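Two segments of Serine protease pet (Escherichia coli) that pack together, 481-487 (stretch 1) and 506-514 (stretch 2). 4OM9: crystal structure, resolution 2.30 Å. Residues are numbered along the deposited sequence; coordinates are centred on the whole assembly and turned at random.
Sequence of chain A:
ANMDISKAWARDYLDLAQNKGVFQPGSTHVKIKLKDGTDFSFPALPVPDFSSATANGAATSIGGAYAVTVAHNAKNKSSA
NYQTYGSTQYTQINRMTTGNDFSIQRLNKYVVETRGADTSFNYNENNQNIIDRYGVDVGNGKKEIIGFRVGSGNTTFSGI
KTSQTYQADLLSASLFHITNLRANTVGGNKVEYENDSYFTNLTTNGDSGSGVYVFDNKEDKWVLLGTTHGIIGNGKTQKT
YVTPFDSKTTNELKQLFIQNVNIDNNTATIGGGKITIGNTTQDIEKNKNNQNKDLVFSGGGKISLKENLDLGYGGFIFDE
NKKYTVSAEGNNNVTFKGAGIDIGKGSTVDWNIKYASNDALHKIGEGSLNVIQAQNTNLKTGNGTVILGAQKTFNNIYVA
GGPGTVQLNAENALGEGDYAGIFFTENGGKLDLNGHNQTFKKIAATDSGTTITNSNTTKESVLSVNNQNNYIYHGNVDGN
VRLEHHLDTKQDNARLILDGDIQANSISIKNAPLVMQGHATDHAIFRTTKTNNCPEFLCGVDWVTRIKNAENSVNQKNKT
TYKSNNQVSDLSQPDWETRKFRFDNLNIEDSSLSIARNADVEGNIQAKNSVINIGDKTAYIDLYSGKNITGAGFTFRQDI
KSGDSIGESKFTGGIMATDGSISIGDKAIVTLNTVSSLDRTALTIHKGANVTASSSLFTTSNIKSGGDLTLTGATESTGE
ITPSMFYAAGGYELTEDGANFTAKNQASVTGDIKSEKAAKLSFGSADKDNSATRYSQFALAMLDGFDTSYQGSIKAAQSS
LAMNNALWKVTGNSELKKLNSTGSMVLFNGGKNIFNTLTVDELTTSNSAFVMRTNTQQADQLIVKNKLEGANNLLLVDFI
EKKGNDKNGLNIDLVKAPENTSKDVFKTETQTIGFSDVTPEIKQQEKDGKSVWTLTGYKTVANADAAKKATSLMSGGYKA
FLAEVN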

# COMPACT_ATOMS: atom_id res chain seq x y z
N VAL A 481 -2.95 -8.77 -16.69
CA VAL A 481 -1.50 -8.91 -16.71
C VAL A 481 -1.03 -10.16 -15.93
O VAL A 481 -1.67 -10.58 -14.96
N ARG A 482 0.07 -10.75 -16.36
CA ARG A 482 0.77 -11.73 -15.54
C ARG A 482 2.17 -11.20 -15.33
O ARG A 482 2.78 -10.69 -16.27
N LEU A 483 2.64 -11.28 -14.08
CA LEU A 483 3.95 -10.74 -13.72
C LEU A 483 4.95 -11.84 -13.46
O LEU A 483 4.66 -12.74 -12.67
N GLU A 484 6.12 -11.77 -14.10
CA GLU A 484 7.15 -12.77 -13.93
C GLU A 484 8.49 -12.19 -13.52
O GLU A 484 9.00 -11.28 -14.15
N HIS A 485 9.09 -12.74 -12.47
CA HIS A 485 10.45 -12.37 -12.10
C HIS A 485 11.33 -13.63 -12.21
O HIS A 485 11.60 -14.28 -11.22
N HIS A 486 11.71 -14.00 -13.44
CA HIS A 486 12.46 -15.23 -13.74
C HIS A 486 13.93 -14.97 -14.08
O HIS A 486 14.25 -14.11 -14.91
N LEU A 487 14.82 -15.71 -13.45
CA LEU A 487 16.22 -15.67 -13.85
C LEU A 487 16.70 -17.09 -14.15
O LEU A 487 16.12 -18.05 -13.65
N SER A 506 -1.79 -13.55 -12.18
CA SER A 506 -0.90 -14.45 -11.48
C SER A 506 0.49 -13.87 -11.44
O SER A 506 0.78 -12.89 -12.12
N ILE A 507 1.34 -14.46 -10.61
CA ILE A 507 2.70 -13.99 -10.44
C ILE A 507 3.60 -15.20 -10.37
O ILE A 507 3.32 -16.16 -9.64
N SER A 508 4.70 -15.17 -11.12
CA SER A 508 5.60 -16.30 -11.13
C SER A 508 7.03 -15.85 -10.89
O SER A 508 7.52 -14.91 -11.52
N ILE A 509 7.69 -16.55 -9.97
CA ILE A 509 9.00 -16.21 -9.47
C ILE A 509 9.93 -17.41 -9.55
O ILE A 509 9.65 -18.44 -8.95
N LYS A 510 11.03 -17.27 -10.27
CA LYS A 510 11.99 -18.35 -10.39
C LYS A 510 13.39 -17.81 -10.19
O LYS A 510 13.78 -16.85 -10.86
N ASN A 511 14.10 -18.41 -9.23
CA ASN A 511 15.53 -18.21 -9.04
C ASN A 511 15.94 -16.85 -8.46
O ASN A 511 17.13 -16.64 -8.23
N ALA A 512 14.99 -15.96 -8.21
CA ALA A 512 15.30 -14.60 -7.74
C ALA A 512 14.22 -14.08 -6.78
O ALA A 512 13.05 -14.30 -7.01
N PRO A 513 14.62 -13.38 -5.70
CA PRO A 513 13.64 -13.08 -4.65
C PRO A 513 12.59 -12.00 -5.01
O PRO A 513 12.85 -11.07 -5.77
N LEU A 514 11.41 -12.17 -4.44
CA LEU A 514 10.35 -11.19 -4.50
C LEU A 514 10.05 -10.67 -3.09
O LEU A 514 10.05 -11.44 -2.11

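How does the backbone set the stage for the side chains? The two strands run parallel, their directions 1° apart, so residues pair in register and alternate between the two faces of the sheet. Leu-483 N donates to Ser-506 O at 3.1 Å, and Leu-483 O accepts from Ser-508 N at 2.9 Å. Arg-482, Glu-484 and His-486 therefore share a face with Ser-506, Ser-508 and Lys-510, while Leu-483 and His-485 lie on the other with Ile-507 and Ile-509.

What does the start of stretch 1 contribute? Val-481 (t) points sideways, its side chain no nearer than 6.5 Å to stretch 2. Arg-482 does far more: with chi1 to chi3 all t, its extended chain brings the guanidinium to Ser-506 and Ser-508. NH1 of Arg-482 donates to OG of Ser-506 (p) at 3.1 Å, at the edge of the guanidinium, and NH2 of Arg-482 lies 3.3 Å from CB of Ser-508. On the other face, Leu-483 (t, p) packs beside Ile-507 (m, t), with CB of Leu-483 4.2 Å from CG1 of Ile-507. Glu-484 (m, t) forms a salt bridge within its own strand, its OE2 a very short 2.5 Å from NE of Arg-482, and offers stretch 2 mainly its aliphatic part, CG of Glu-484 standing 4.3 Å from CB of Ser-508.

Where does the His-485 ring go? His-485 has chi1 at t, and its ring reaches beyond its register partner Ile-509 (m, m), whose CD1 is 3.9 Å from CB of His-485. NE2 of His-485 comes within 3.3 Å of CB of Ala-512, while its CD2 is 3.3 Å from O of Pro-513, which lies at the ring edge. Both ring nitrogens are hydrogen-bonded elsewhere in the structure, so this buried histidine does not leave them unsatisfied.

What closes the contact at its far end? The His-486 ring (m) takes CE of Lys-510 over one face, 3.6 Å from the ring centroid, a CH-pi contact. At the ring edge, NE2 of His-486 is modelled 2.2 Å from OG of Ser-508, too close to be read as a hydrogen bond. Leu-487 (m, t) then places CD1 3.7 Å from CB of Ala-512, which points toward stretch 1. Asn-511 (m) also points toward stretch 1, and its ND2 donates to O of Leu-487 at 2.9 Å, so a side-chain amide extends the polar pairing beyond the strands.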

# COMPACT_ATOMS: atom_id res chain seq x y z
CB VAL A 481 -0.83 -7.65 -16.13
CG1 VAL A 481 0.68 -7.78 -16.08
CG2 VAL A 481 -1.24 -6.37 -16.92
CB ARG A 482 0.80 -13.11 -16.21
CG ARG A 482 1.91 -14.01 -15.74
CD ARG A 482 1.88 -15.30 -16.56
NE ARG A 482 3.03 -16.16 -16.31
CZ ARG A 482 3.04 -17.18 -15.45
NH1 ARG A 482 1.96 -17.47 -14.73
NH2 ARG A 482 4.13 -17.92 -15.32
CB LEU A 483 3.83 -9.88 -12.47
CG LEU A 483 5.13 -9.35 -11.86
CD1 LEU A 483 5.86 -8.45 -12.82
CD2 LEU A 483 4.83 -8.56 -10.62
CB GLU A 484 7.33 -13.59 -15.23
CG GLU A 484 6.08 -14.32 -15.65
CD GLU A 484 6.26 -15.20 -16.86
OE1 GLU A 484 7.37 -15.21 -17.43
OE2 GLU A 484 5.29 -15.87 -17.26
CB HIS A 485 10.44 -11.77 -10.68
CG HIS A 485 11.78 -11.34 -10.17
ND1 HIS A 485 12.67 -10.60 -10.91
CD2 HIS A 485 12.36 -11.51 -8.96
CE1 HIS A 485 13.74 -10.34 -10.19
NE2 HIS A 485 13.58 -10.89 -9.00
CB HIS A 486 11.85 -15.98 -14.91
CG HIS A 486 10.43 -16.41 -14.69
ND1 HIS A 486 9.71 -17.06 -15.66
CD2 HIS A 486 9.62 -16.30 -13.61
CE1 HIS A 486 8.50 -17.34 -15.19
NE2 HIS A 486 8.42 -16.89 -13.96
CB LEU A 487 17.08 -15.01 -12.78
CG LEU A 487 17.01 -13.48 -12.86
CD1 LEU A 487 17.74 -12.84 -11.72
CD2 LEU A 487 17.62 -13.04 -14.17
CB SER A 506 -0.86 -15.84 -12.14
OG SER A 506 -0.27 -15.78 -13.43
CB ILE A 507 2.87 -13.14 -9.16
CG1 ILE A 507 2.08 -11.83 -9.25
CG2 ILE A 507 4.33 -12.84 -8.91
CD1 ILE A 507 2.05 -11.04 -7.92
CB SER A 508 5.48 -17.06 -12.45
OG SER A 508 6.73 -17.59 -12.80
CB ILE A 509 8.94 -15.81 -8.01
CG1 ILE A 509 7.73 -14.92 -7.74
CG2 ILE A 509 10.23 -15.14 -7.60
CD1 ILE A 509 7.88 -13.55 -8.30
CB LYS A 510 11.86 -19.04 -11.75
CG LYS A 510 10.53 -19.72 -11.96
CD LYS A 510 10.35 -20.19 -13.40
CE LYS A 510 8.86 -20.25 -13.74
NZ LYS A 510 8.49 -21.47 -14.50
CB ASN A 511 16.28 -18.46 -10.37
CG ASN A 511 16.48 -19.96 -10.66
OD1 ASN A 511 16.59 -20.76 -9.75
ND2 ASN A 511 16.54 -20.32 -11.95
CB ALA A 512 15.45 -13.64 -8.93
CB PRO A 513 14.51 -12.58 -3.48
CG PRO A 513 15.93 -12.94 -3.86
CD PRO A 513 15.97 -12.91 -5.35
CB LEU A 514 9.08 -11.77 -5.12
CG LEU A 514 8.03 -10.69 -5.41
CD1 LEU A 514 8.37 -9.98 -6.72
CD2 LEU A 514 6.64 -11.27 -5.47